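Local coordinates for protein fructosamine deglycase FrlB (Bacillus subtilis, PDB 3EUA) that catalyses the conversion of fructosamine 6-phosphates to glucose 6-phosphate and a free amino acid, at residues 31-36 and 85-90; 37-42 and 79-84; 181-186 and 304-309; 194-199 and 220-225; 216-221 and 319-324. One frame throughout, in Å; residues are numbered along the deposited sequence. Where two conformers were deposited one is given.

Interaction 1 of 5, residues 31-36 and 85-90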
# COMPACT_ATOMS: atom_id res chain seq x y z
N VAL A 31 5.97 11.95 1.14
CA VAL A 31 7.22 11.18 1.01
C VAL A 31 8.02 11.05 2.29
O VAL A 31 8.48 12.04 2.88
CB VAL A 31 8.12 11.85 -0.08
CG1 VAL A 31 9.33 11.01 -0.38
CG2 VAL A 31 7.33 12.08 -1.38
N ALA A 32 8.24 9.82 2.71
CA ALA A 32 9.00 9.55 3.94
C ALA A 32 9.32 8.07 3.96
O ALA A 32 8.98 7.36 3.02
CB ALA A 32 8.17 9.94 5.16
N CYS A 33 9.93 7.60 5.06
CA CYS A 33 10.24 6.21 5.24
C CYS A 33 9.68 5.61 6.53
O CYS A 33 9.64 6.26 7.57
CB CYS A 33 11.75 5.97 5.26
SG CYS A 33 12.59 6.43 3.73
N GLY A 34 9.26 4.35 6.43
CA GLY A 34 8.76 3.57 7.55
C GLY A 34 7.70 4.26 8.38
O GLY A 34 6.66 4.65 7.86
N GLY A 35 7.98 4.43 9.68
CA GLY A 35 7.06 5.08 10.61
C GLY A 35 6.64 6.46 10.16
O GLY A 35 5.47 6.88 10.36
N SER A 36 7.58 7.19 9.60
CA SER A 36 7.27 8.56 9.11
C SER A 36 6.40 8.56 7.89
O SER A 36 5.76 9.57 7.63
CB SER A 36 8.52 9.38 8.86
OG SER A 36 9.08 9.71 10.11
N GLY A 85 15.82 13.79 11.00
CA GLY A 85 16.15 14.66 9.88
C GLY A 85 17.39 14.16 9.14
O GLY A 85 17.89 14.84 8.24
N ASN A 86 17.88 12.97 9.50
CA ASN A 86 19.07 12.37 8.89
C ASN A 86 18.77 11.25 7.90
O ASN A 86 19.66 10.86 7.14
CB ASN A 86 20.02 11.78 9.95
CG ASN A 86 20.76 12.83 10.77
OD1 ASN A 86 21.01 13.96 10.33
ND2 ASN A 86 21.20 12.41 11.96
N THR A 87 17.55 10.71 7.90
CA THR A 87 17.20 9.58 7.04
C THR A 87 17.66 9.90 5.62
O THR A 87 17.06 10.76 4.96
CB THR A 87 15.73 9.32 7.04
OG1 THR A 87 15.25 9.36 8.40
CG2 THR A 87 15.48 7.96 6.41
N PRO A 88 18.71 9.19 5.14
CA PRO A 88 19.30 9.60 3.86
C PRO A 88 18.39 9.61 2.66
O PRO A 88 18.54 10.51 1.82
CB PRO A 88 20.45 8.60 3.66
CG PRO A 88 20.71 8.09 5.01
CD PRO A 88 19.41 8.01 5.68
N GLU A 89 17.45 8.67 2.59
CA GLU A 89 16.53 8.62 1.44
C GLU A 89 15.55 9.80 1.44
O GLU A 89 15.17 10.32 0.39
CB GLU A 89 15.72 7.32 1.41
CG GLU A 89 16.51 6.05 1.41
CD GLU A 89 16.75 5.48 2.80
OE1 GLU A 89 17.23 6.18 3.72
OE2 GLU A 89 16.44 4.29 2.95
N THR A 90 15.13 10.20 2.63
CA THR A 90 14.20 11.32 2.75
C THR A 90 14.92 12.63 2.44
O THR A 90 14.37 13.51 1.76
CB THR A 90 13.51 11.30 4.10
OG1 THR A 90 12.93 10.00 4.25
CG2 THR A 90 12.39 12.34 4.17

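Interaction 2 of 5, residues 37-42 and 79-84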
# COMPACT_ATOMS: atom_id res chain seq x y z
N SER A 37 6.44 7.48 7.09
CA SER A 37 5.56 7.34 5.94
C SER A 37 4.20 6.95 6.47
O SER A 37 3.18 7.49 6.02
CB SER A 37 6.06 6.27 4.98
OG SER A 37 5.20 6.10 3.87
N ALA A 38 4.17 6.04 7.45
CA ALA A 38 2.88 5.57 8.00
C ALA A 38 2.01 6.69 8.54
O ALA A 38 0.79 6.65 8.40
CB ALA A 38 3.10 4.54 9.07
N ILE A 39 2.62 7.71 9.16
CA ILE A 39 1.82 8.81 9.71
C ILE A 39 1.11 9.62 8.64
O ILE A 39 0.25 10.43 8.94
CB ILE A 39 2.62 9.80 10.61
CG1 ILE A 39 3.51 10.76 9.79
CG2 ILE A 39 3.39 9.04 11.72
CD1 ILE A 39 3.98 11.97 10.65
N MSE A 40 1.49 9.44 7.38
CA MSE A 40 0.86 10.18 6.28
C MSE A 40 -0.36 9.53 5.64
O MSE A 40 -1.03 10.16 4.80
CB MSE A 40 1.89 10.46 5.20
CG MSE A 40 2.90 11.54 5.61
SE MSE A 40 4.39 11.67 4.42
CE MSE A 40 5.42 12.79 5.57
N TYR A 41 -0.65 8.29 6.01
CA TYR A 41 -1.76 7.58 5.42
C TYR A 41 -3.09 8.31 5.67
O TYR A 41 -3.91 8.42 4.75
CB TYR A 41 -1.82 6.12 5.87
CG TYR A 41 -0.80 5.22 5.20
CD1 TYR A 41 0.56 5.51 5.24
CD2 TYR A 41 -1.16 4.04 4.63
CE1 TYR A 41 1.50 4.66 4.66
CE2 TYR A 41 -0.23 3.18 4.06
CZ TYR A 41 1.09 3.50 4.08
OH TYR A 41 2.03 2.66 3.51
N PRO A 42 -3.33 8.79 6.89
CA PRO A 42 -4.56 9.54 7.16
C PRO A 42 -4.67 10.81 6.29
O PRO A 42 -5.73 11.17 5.83
CB PRO A 42 -4.41 9.94 8.62
CG PRO A 42 -3.46 9.00 9.16
CD PRO A 42 -2.54 8.60 8.11
N ILE A 79 5.51 16.85 0.72
CA ILE A 79 5.55 16.93 2.16
C ILE A 79 6.40 15.76 2.62
O ILE A 79 6.07 14.60 2.31
CB ILE A 79 4.15 16.81 2.78
CG1 ILE A 79 3.24 17.96 2.33
CG2 ILE A 79 4.25 16.82 4.33
CD1 ILE A 79 1.81 17.82 2.76
N LEU A 80 7.49 16.07 3.32
CA LEU A 80 8.42 15.05 3.82
C LEU A 80 8.49 15.04 5.35
O LEU A 80 8.19 16.05 6.01
CB LEU A 80 9.82 15.22 3.21
CG LEU A 80 9.85 15.35 1.68
CD1 LEU A 80 10.06 16.82 1.23
CD2 LEU A 80 10.92 14.46 1.13
N CYS A 81 8.88 13.90 5.90
CA CYS A 81 9.03 13.79 7.34
C CYS A 81 10.15 12.83 7.69
O CYS A 81 10.30 11.78 7.07
CB CYS A 81 7.73 13.30 7.96
SG CYS A 81 7.84 13.24 9.75
N SER A 82 10.94 13.22 8.69
CA SER A 82 12.02 12.43 9.25
C SER A 82 12.23 12.93 10.66
O SER A 82 12.53 14.11 10.84
CB SER A 82 13.33 12.60 8.48
OG SER A 82 14.39 11.90 9.14
N HIS A 83 12.18 12.05 11.63
CA HIS A 83 12.34 12.47 13.00
C HIS A 83 13.70 13.11 13.27
O HIS A 83 13.82 14.26 13.65
CB HIS A 83 12.11 11.26 13.89
CG HIS A 83 12.10 11.59 15.33
ND1 HIS A 83 11.01 12.17 15.94
CD2 HIS A 83 13.05 11.49 16.27
CE1 HIS A 83 11.28 12.36 17.21
NE2 HIS A 83 12.52 11.97 17.44
N SER A 84 14.74 12.35 13.00
CA SER A 84 16.10 12.83 13.20
C SER A 84 16.48 13.85 12.15
O SER A 84 17.37 14.65 12.37
CB SER A 84 17.12 11.68 13.08
OG SER A 84 17.23 11.15 11.73

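Interaction 3 of 5, residues 181-186 and 304-309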
# COMPACT_ATOMS: atom_id res chain seq x y z
N ASP A 181 -5.63 -1.30 31.72
CA ASP A 181 -5.67 -2.72 32.09
C ASP A 181 -5.58 -3.59 30.83
O ASP A 181 -4.92 -4.63 30.86
CB ASP A 181 -6.92 -3.01 32.92
CG ASP A 181 -6.87 -2.32 34.29
OD1 ASP A 181 -5.77 -1.85 34.69
OD2 ASP A 181 -7.92 -2.24 34.97
N ASN A 182 -6.25 -3.18 29.76
CA ASN A 182 -6.17 -3.90 28.49
C ASN A 182 -4.77 -3.97 27.95
O ASN A 182 -4.40 -4.97 27.33
CB ASN A 182 -7.08 -3.29 27.43
CG ASN A 182 -8.55 -3.49 27.74
OD1 ASN A 182 -8.91 -4.33 28.59
ND2 ASN A 182 -9.42 -2.74 27.07
N ALA A 183 -4.00 -2.91 28.12
CA ALA A 183 -2.61 -2.86 27.68
C ALA A 183 -1.78 -3.92 28.42
O ALA A 183 -1.00 -4.67 27.83
CB ALA A 183 -2.05 -1.48 27.89
N LYS A 184 -1.98 -3.98 29.74
CA LYS A 184 -1.27 -4.96 30.56
C LYS A 184 -1.67 -6.37 30.17
O LYS A 184 -0.82 -7.23 30.07
CB LYS A 184 -1.51 -4.74 32.06
CG LYS A 184 -1.00 -3.41 32.56
CD LYS A 184 -1.11 -3.28 34.10
CE LYS A 184 -0.90 -1.85 34.57
NZ LYS A 184 0.45 -1.27 34.21
N GLN A 185 -2.96 -6.59 29.95
CA GLN A 185 -3.46 -7.90 29.57
C GLN A 185 -2.89 -8.33 28.24
O GLN A 185 -2.53 -9.51 28.06
CB GLN A 185 -4.96 -7.79 29.50
CG GLN A 185 -5.72 -9.07 29.21
CD GLN A 185 -7.23 -8.82 29.33
OE1 GLN A 185 -7.73 -7.79 28.85
NE2 GLN A 185 -7.94 -9.75 29.95
N PHE A 186 -2.83 -7.39 27.31
CA PHE A 186 -2.28 -7.67 26.01
C PHE A 186 -0.82 -8.14 26.14
O PHE A 186 -0.42 -9.13 25.55
CB PHE A 186 -2.40 -6.43 25.14
CG PHE A 186 -1.54 -6.46 23.93
CD1 PHE A 186 -1.93 -7.16 22.81
CD2 PHE A 186 -0.34 -5.75 23.89
CE1 PHE A 186 -1.14 -7.19 21.70
CE2 PHE A 186 0.46 -5.78 22.78
CZ PHE A 186 0.06 -6.51 21.67
N ARG A 304 0.49 2.78 21.53
CA ARG A 304 1.80 3.00 22.11
C ARG A 304 1.83 2.50 23.55
O ARG A 304 2.85 2.02 23.98
CB ARG A 304 2.20 4.47 22.10
CG ARG A 304 3.67 4.72 22.50
CD ARG A 304 4.53 4.48 21.31
NE ARG A 304 5.96 4.54 21.57
CZ ARG A 304 6.89 4.57 20.61
NH1 ARG A 304 8.18 4.63 20.93
NH2 ARG A 304 6.54 4.57 19.32
N SER A 305 0.73 2.62 24.31
CA SER A 305 0.71 2.15 25.68
C SER A 305 0.77 0.61 25.71
O SER A 305 1.36 0.02 26.61
CB SER A 305 -0.50 2.71 26.43
OG SER A 305 -1.71 2.20 25.92
N TYR A 306 0.17 -0.02 24.69
CA TYR A 306 0.19 -1.47 24.56
C TYR A 306 1.63 -1.90 24.29
O TYR A 306 2.09 -2.88 24.88
CB TYR A 306 -0.74 -1.96 23.44
CG TYR A 306 -2.23 -2.05 23.75
CD1 TYR A 306 -2.94 -0.97 24.27
CD2 TYR A 306 -2.95 -3.22 23.47
CE1 TYR A 306 -4.30 -1.06 24.53
CE2 TYR A 306 -4.31 -3.32 23.72
CZ TYR A 306 -4.98 -2.24 24.25
OH TYR A 306 -6.34 -2.35 24.49
N ALA A 307 2.32 -1.16 23.43
CA ALA A 307 3.73 -1.43 23.08
C ALA A 307 4.63 -1.35 24.31
O ALA A 307 5.49 -2.21 24.50
CB ALA A 307 4.20 -0.45 21.99
N ASP A 308 4.44 -0.31 25.13
CA ASP A 308 5.21 -0.11 26.36
C ASP A 308 5.09 -1.27 27.31
O ASP A 308 6.11 -1.73 27.84
CB ASP A 308 4.80 1.20 27.06
CG ASP A 308 5.26 2.47 26.32
OD1 ASP A 308 6.25 2.43 25.53
OD2 ASP A 308 4.67 3.54 26.59
N GLU A 309 3.86 -1.75 27.51
CA GLU A 309 3.60 -2.91 28.37
C GLU A 309 4.22 -4.22 27.82
O GLU A 309 4.76 -5.04 28.57
CB GLU A 309 2.09 -3.14 28.55
CG GLU A 309 1.34 -2.05 29.28
CD GLU A 309 1.76 -1.88 30.75
OE1 GLU A 309 2.28 -2.82 31.39
OE2 GLU A 309 1.54 -0.78 31.28

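Interaction 4 of 5, residues 194-199 and 220-225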
# COMPACT_ATOMS: atom_id res chain seq x y z
N SER A 194 4.91 -15.49 18.62
CA SER A 194 5.93 -15.18 17.61
C SER A 194 5.41 -14.30 16.46
O SER A 194 6.23 -13.63 15.81
CB SER A 194 6.46 -16.49 17.03
OG SER A 194 5.44 -17.19 16.34
N ILE A 195 4.10 -14.34 16.21
CA ILE A 195 3.48 -13.56 15.16
C ILE A 195 2.20 -12.91 15.64
O ILE A 195 1.40 -13.52 16.33
CB ILE A 195 3.19 -14.41 13.87
CG1 ILE A 195 2.65 -13.51 12.76
CG2 ILE A 195 2.21 -15.54 14.19
CD1 ILE A 195 2.61 -14.12 11.36
N ILE A 196 2.01 -11.64 15.30
CA ILE A 196 0.80 -10.92 15.67
C ILE A 196 0.41 -10.06 14.49
O ILE A 196 1.18 -9.20 14.07
CB ILE A 196 0.97 -10.00 16.89
CG1 ILE A 196 1.46 -10.77 18.13
CG2 ILE A 196 -0.38 -9.26 17.16
CD1 ILE A 196 1.91 -9.86 19.33
N TYR A 197 -0.77 -10.33 13.94
CA TYR A 197 -1.29 -9.55 12.82
C TYR A 197 -1.97 -8.30 13.30
O TYR A 197 -2.40 -8.22 14.45
CB TYR A 197 -2.31 -10.38 12.03
CG TYR A 197 -1.72 -11.47 11.19
CD1 TYR A 197 -1.35 -11.21 9.88
CD2 TYR A 197 -1.52 -12.75 11.68
CE1 TYR A 197 -0.79 -12.20 9.07
CE2 TYR A 197 -0.97 -13.76 10.87
CZ TYR A 197 -0.62 -13.47 9.56
OH TYR A 197 -0.07 -14.44 8.73
N THR A 198 -2.02 -7.28 12.44
CA THR A 198 -2.78 -6.10 12.71
C THR A 198 -3.75 -5.98 11.53
O THR A 198 -3.55 -6.62 10.46
CB THR A 198 -1.95 -4.81 12.84
OG1 THR A 198 -1.30 -4.51 11.59
CG2 THR A 198 -0.94 -4.92 13.99
N MSE A 199 -4.81 -5.23 11.73
CA MSE A 199 -5.82 -5.03 10.68
C MSE A 199 -6.64 -3.76 10.86
O MSE A 199 -7.04 -3.43 11.94
CB MSE A 199 -6.71 -6.26 10.62
CG MSE A 199 -7.84 -6.15 9.66
SE MSE A 199 -8.56 -7.85 9.07
CE MSE A 199 -9.98 -6.99 8.68
N GLN A 220 10.45 -5.16 18.57
CA GLN A 220 10.19 -6.34 19.38
C GLN A 220 10.62 -7.63 18.73
O GLN A 220 10.67 -8.67 19.41
CB GLN A 220 8.68 -6.41 19.69
CG GLN A 220 8.16 -5.34 20.62
CD GLN A 220 8.71 -5.48 22.02
OE1 GLN A 220 8.29 -6.35 22.77
NE2 GLN A 220 9.64 -4.62 22.38
N TRP A 221 10.99 -7.59 17.46
CA TRP A 221 11.34 -8.78 16.68
C TRP A 221 10.22 -9.81 16.72
O TRP A 221 10.45 -10.99 16.93
CB TRP A 221 12.67 -9.41 17.11
CG TRP A 221 13.81 -8.47 17.14
CD1 TRP A 221 13.95 -7.29 16.46
CD2 TRP A 221 15.06 -8.71 17.75
NE1 TRP A 221 15.19 -6.74 16.70
CE2 TRP A 221 15.89 -7.60 17.49
CE3 TRP A 221 15.56 -9.76 18.55
CZ2 TRP A 221 17.20 -7.50 17.99
CZ3 TRP A 221 16.86 -9.66 19.03
CH2 TRP A 221 17.65 -8.54 18.75
N ILE A 222 8.98 -9.33 16.55
CA ILE A 222 7.79 -10.15 16.48
C ILE A 222 7.31 -10.05 15.05
O ILE A 222 7.19 -8.94 14.52
CB ILE A 222 6.71 -9.65 17.44
CG1 ILE A 222 7.19 -9.84 18.89
CG2 ILE A 222 5.44 -10.40 17.25
CD1 ILE A 222 6.28 -9.30 19.92
N HIS A 223 7.03 -11.19 14.42
CA HIS A 223 6.54 -11.18 13.04
C HIS A 223 5.20 -10.49 12.98
O HIS A 223 4.37 -10.67 13.88
CB HIS A 223 6.40 -12.60 12.51
CG HIS A 223 7.67 -13.38 12.51
ND1 HIS A 223 8.73 -13.07 11.69
CD2 HIS A 223 8.04 -14.48 13.20
CE1 HIS A 223 9.72 -13.92 11.91
NE2 HIS A 223 9.32 -14.80 12.81
N SER A 224 4.95 -9.70 11.93
CA SER A 224 3.63 -9.08 11.79
C SER A 224 3.32 -8.84 10.30
O SER A 224 4.12 -9.20 9.41
CB SER A 224 3.50 -7.80 12.63
OG SER A 224 2.15 -7.37 12.79
N HIS A 225 2.15 -8.29 10.06
CA HIS A 225 1.62 -7.99 8.73
C HIS A 225 0.39 -7.20 9.00
O HIS A 225 -0.43 -7.64 9.81
CB HIS A 225 1.15 -9.28 8.05
CG HIS A 225 0.71 -9.12 6.63
ND1 HIS A 225 0.48 -10.22 5.82
CD2 HIS A 225 0.57 -8.03 5.83
CE1 HIS A 225 0.13 -9.80 4.61
NE2 HIS A 225 0.18 -8.48 4.59
O HOH W 1 8.76 -13.91 16.65

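Interaction 5 of 5, residues 216-221 and 319-324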
# COMPACT_ATOMS: atom_id res chain seq x y z
N LEU A 216 6.17 -3.95 16.28
CA LEU A 216 6.36 -5.39 16.35
C LEU A 216 7.65 -5.91 15.74
O LEU A 216 8.45 -6.50 16.44
CB LEU A 216 5.10 -6.10 15.79
CG LEU A 216 3.83 -5.81 16.63
CD1 LEU A 216 2.60 -6.41 15.96
CD2 LEU A 216 3.93 -6.32 18.09
N MSE A 217 7.85 -5.68 14.45
CA MSE A 217 9.03 -6.15 13.75
C MSE A 217 10.30 -5.45 14.23
O MSE A 217 11.17 -6.07 14.86
CB MSE A 217 8.85 -5.99 12.22
CG MSE A 217 7.69 -6.82 11.66
SE MSE A 217 7.41 -6.63 9.77
CE MSE A 217 9.03 -7.72 9.16
N GLU A 218 10.38 -4.15 14.01
CA GLU A 218 11.54 -3.36 14.40
C GLU A 218 11.89 -3.37 15.86
O GLU A 218 13.03 -3.71 16.22
CB GLU A 218 11.35 -1.89 14.01
CG GLU A 218 12.55 -0.98 14.19
CD GLU A 218 12.22 0.50 13.93
OE1 GLU A 218 11.03 0.86 13.73
OE2 GLU A 218 13.18 1.32 13.94
N MSE A 219 10.92 -3.08 16.69
CA MSE A 219 11.18 -2.88 18.12
C MSE A 219 10.93 -4.03 19.08
O MSE A 219 11.18 -3.89 20.27
CB MSE A 219 10.36 -1.66 18.56
CG MSE A 219 10.62 -0.42 17.70
SE MSE A 219 9.67 1.21 18.32
CE MSE A 219 9.77 2.34 16.71
N GLN A 220 10.45 -5.16 18.57
CA GLN A 220 10.19 -6.34 19.38
C GLN A 220 10.62 -7.63 18.73
O GLN A 220 10.67 -8.67 19.41
CB GLN A 220 8.68 -6.41 19.69
CG GLN A 220 8.16 -5.34 20.62
CD GLN A 220 8.71 -5.48 22.02
OE1 GLN A 220 8.29 -6.35 22.77
NE2 GLN A 220 9.64 -4.62 22.38
N TRP A 221 10.99 -7.59 17.46
CA TRP A 221 11.34 -8.78 16.68
C TRP A 221 10.22 -9.81 16.72
O TRP A 221 10.45 -10.99 16.93
CB TRP A 221 12.67 -9.41 17.11
CG TRP A 221 13.81 -8.47 17.14
CD1 TRP A 221 13.95 -7.29 16.46
CD2 TRP A 221 15.06 -8.71 17.75
NE1 TRP A 221 15.19 -6.74 16.70
CE2 TRP A 221 15.89 -7.60 17.49
CE3 TRP A 221 15.56 -9.76 18.55
CZ2 TRP A 221 17.20 -7.50 17.99
CZ3 TRP A 221 16.86 -9.66 19.03
CH2 TRP A 221 17.65 -8.54 18.75
N SER A 319 13.78 0.50 22.34
CA SER A 319 14.97 1.13 21.76
C SER A 319 15.99 0.12 21.25
O SER A 319 16.93 0.49 20.54
CB SER A 319 15.63 2.03 22.82
OG SER A 319 15.83 1.27 24.01
N HIS A 320 15.81 -1.16 21.56
CA HIS A 320 16.78 -2.17 21.16
C HIS A 320 16.80 -2.42 19.66
O HIS A 320 15.75 -2.41 19.03
CB HIS A 320 16.49 -3.47 21.90
CG HIS A 320 17.54 -4.51 21.67
ND1 HIS A 320 18.78 -4.45 22.27
CD2 HIS A 320 17.55 -5.61 20.89
CE1 HIS A 320 19.50 -5.49 21.89
NE2 HIS A 320 18.78 -6.20 21.03
N ARG A 321 18.00 -2.58 19.09
CA ARG A 321 18.19 -2.86 17.68
C ARG A 321 19.42 -3.73 17.52
O ARG A 321 20.35 -3.69 18.36
CB ARG A 321 18.46 -1.58 16.87
CG ARG A 321 17.34 -0.54 16.85
CD ARG A 321 16.05 -1.00 16.13
NE ARG A 321 15.15 0.17 16.02
CZ ARG A 321 14.40 0.68 16.99
NH1 ARG A 321 14.40 0.15 18.22
NH2 ARG A 321 13.65 1.75 16.77
N ARG A 322 19.44 -4.53 16.46
CA ARG A 322 20.59 -5.33 16.14
C ARG A 322 21.23 -4.84 14.86
O ARG A 322 22.39 -5.08 14.66
CB ARG A 322 20.26 -6.80 16.05
CG ARG A 322 19.14 -7.19 15.16
CD ARG A 322 18.99 -8.67 15.27
NE ARG A 322 17.72 -9.14 14.73
CZ ARG A 322 17.24 -10.35 14.99
NH1 ARG A 322 17.89 -11.20 15.78
NH2 ARG A 322 16.06 -10.71 14.50
N TYR A 323 20.48 -4.10 14.04
CA TYR A 323 21.01 -3.61 12.76
C TYR A 323 20.98 -2.10 12.64
O TYR A 323 22.02 -1.48 12.34
CB TYR A 323 20.26 -4.24 11.57
CG TYR A 323 20.14 -5.76 11.65
CD1 TYR A 323 21.24 -6.55 11.96
CD2 TYR A 323 18.94 -6.41 11.36
CE1 TYR A 323 21.16 -7.93 12.01
CE2 TYR A 323 18.85 -7.82 11.42
CZ TYR A 323 19.96 -8.56 11.75
OH TYR A 323 19.90 -9.94 11.79
N MSE A 324 19.81 -1.50 12.88
CA MSE A 324 19.68 -0.06 12.77
C MSE A 324 20.62 0.61 13.76
O MSE A 324 20.72 0.22 14.96
CB MSE A 324 18.26 0.39 13.02
CG MSE A 324 17.99 1.86 12.72
SE MSE A 324 16.17 2.39 13.18
CE MSE A 324 15.24 1.00 12.29

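Interaction 1 of 5, residues 31-36 and 85-90
At the C-terminal edge of the parallel sheet of the first SIS domain, the end of strand 27-32 meets the first turn of helix 88-99, and Cys33 and Thr90 carry most of the contact. The domain has an alpha/beta fold, and both segments sit where strands give way to the loops that lead into helices. The Cys33 thiol is the central group. Cys33 SG lies 3.6 Å from Thr90 OG1 and 4.0 Å from Glu89 CB. From the same helix end, the methyl Thr87 CG2 lies 4.2 Å from Cys33 SG. No hydrogen bond crosses between the segments, so the fit rests on van der Waals contact. Thr90 OG1 is buried here and has no hydrogen-bond partner in the model. Thr87 turns its own hydroxyl elsewhere, to Ser82 OG at the end of the neighbouring strand. The backbone N of Gly34 is hydrogen-bonded to Glu231 of the second subunit. The carboxylate of Glu89 also reaches that subunit, bonding to His234 and forming a salt bridge with Arg261. The contact therefore lies against the subunit interface. Thr90 sets CG2 anti to its backbone N and OG1 beside it. The methyl meets the strand end, with Thr90 CG2 4.1 Å from Val31 O, while Thr90 OG1 comes 4.0 Å from Ala32 CA.

Interaction 2 of 5, residues 37-42 and 79-84
Apolar contacts join Met40, a selenomethionine, and Ile39 to strand 76-82. The Met40 chain is extended beyond CG, with chi2 169° and chi3 -168°, and its terminal methyl does most of the touching. Met40 CE presses on Cys81 CB at 3.4 Å, tighter than usual for two carbons. Met40 CE is also 4.4 Å from Ile79 CG2. Ile39 meets the sulfur of Cys81. Chi1 of -177° sets Cys81 SG anti to the backbone N, where Ile39 CD1 reaches it at 4.2 Å.

The strand backbone is met as well. Met40 CE lies 3.8 Å from Leu80 C, and Met40 SE is 4.0 Å from Ile79 O. In the parallel sheet of the first SIS domain, strand 76-82 runs next to strand 27-32. The segment 37-42 lies over one side of both. Met40 also packs on Phe30 and Ala32 of strand 27-32, on Leu58 of strand 55-60 and on Leu141 of helix 137-153.

Hydrogen bonds act within 37-42, not across the contact. A type I turn runs from Ala38 to Tyr41, with Tyr41 N bonded to Ala38 O at 3.2 Å. Met40 N is bonded to Ser37 O.

Interaction 3 of 5, residues 181-186 and 304-309
Tyr306 lies against Ala183, Asn182 and Phe186 of the facing helix. Ala183 CA sits over the centre of one face of the Tyr306 ring in a CH-pi contact, 3.9 Å from the centroid. Ala183 CB touches Tyr306 CD1 at 3.8 Å. Phe186 meets the tyrosine obliquely: Phe186 CG is 3.6 Å from Tyr306 CD2, and the two planes are 47° apart. Asn182 runs beside the tyrosine in the same direction, with Asn182 CB 3.2 Å from Tyr306 OH. Further along, Glu309 CG packs on Ala183 CB at 3.7 Å. A bend at chi2 then carries CD toward Lys184. Lys184 NZ forms a salt bridge with Glu309 OE2 at 3.2 Å. The ammonium comes from above the carboxylate plane, 38° out of it. An alanine in place of Tyr306 would probably open a gap beside Phe186 and leave Ala183 CA without the ring beneath it.

In the next shell, Glu179 OE1 accepts a hydrogen bond from Asn182 ND2 and has a weak one with Tyr306 OH. Tyr211 of helix 205-220 and Thr274 of strand 273-277 pack on the side chains of both Phe186 and Tyr306. The segments approach to 8.0 Å between axes and cross at -44°. This is helix-helix packing in the second SIS domain, an alpha/beta fold, between the long helix 158-190 and helix 288-313.

Interaction 4 of 5, residues 194-199 and 220-225
Ser224 sets OG anti to its backbone N, chi1 -165°, on the side of Ile196. Ser224 OG donates to Ile196 O at 2.4 Å, so short that the distance is doubtful. It also bonds to Ser212. His225 CB lies 3.7 Å from Tyr197 CE1.

Three backbone bonds join the segments. His223 N donates to Ser194 O at 2.9 Å. Ile196 N donates to His223 O at 2.9 Å, nearly along the C=O axis. Thr198 N meets His225 O at 3.1 Å in an almost straight bond, 176° at the hydrogen. Ile195 and His223 form a single beta bridge. It precedes the parallel pairing of strands 197-200 and 226-228, joined by helix 205-220 in a beta-alpha-beta crossover of the second SIS domain.

Ile196 CG1 packs on Ile222 CG2 at 4.1 Å. The Tyr197 ring is stacked on Phe246, and its OH is hydrogen-bonded to His223 ND1 of the second subunit. An alanine at Tyr197 would probably leave that histidine without its mate and take away the ring that packs on His225 CB. A water donates to Ser194 O at 2.7 Å and, weakly, to Trp221 O.

Interaction 5 of 5, residues 216-221 and 319-324
The Arg322 guanidinium lies flat on one face of the Trp221 indole, with planes 8° apart. Arg322 CZ is 3.8 Å from the centroid of the six-membered ring of Trp221 and 7° off the normal, a cation-pi contact. The extended chain from CG to NE runs alongside the indole and lays the guanidinium on its face. Arg322 CG is 3.4 Å from Trp221 CZ2. His320 brings its ring edge to the indole, with His320 NE2 3.5 Å from Trp221 CH2, and the planes are 60° apart.

The Arg321 guanidinium has Glu218 CG and Met219 CG over one face. Met219 CG is 3.8 Å from Arg321 NH2. Arg321 also forms a salt bridge to Glu218 through weak hydrogen bonds from NE and NH2 to OE2, an atom whose place is uncertain. More firmly, Arg321 NH1 donates to His320 O at 3.0 Å and also to Leu318 O.

Glu238 of the second subunit binds Trp221 NE1 through its carboxylate and Arg322 NH2 through its backbone O. It also accepts from the backbone N of Tyr323 and Met324. The contact thus joins the end of helix 205-220 to the C-terminal tail that follows helix 288-313, and Leu216 and Gln220 pack against Leu310 of that helix.

Overall arrangement
Interactions 1 and 2 belong to the first SIS domain and share its five-stranded parallel sheet, with centres 7 Å apart. Both are buried, and neither has a hydrogen bond between its segments. Interactions 3 and 4 lie in the second SIS domain, with 4 nested inside the chain loop closed by 3. Interaction 3 is partly buried, combining aromatic contacts with a salt bridge on its more exposed side. Interaction 4 is buried and relies on backbone bonds. Interaction 5, also partly buried, uses charged and aromatic groups. It shares Gln220 and Trp221 with interaction 4 and touches it directly. Interactions 1, 4 and 5 all meet the second subunit, whereas 3 does not.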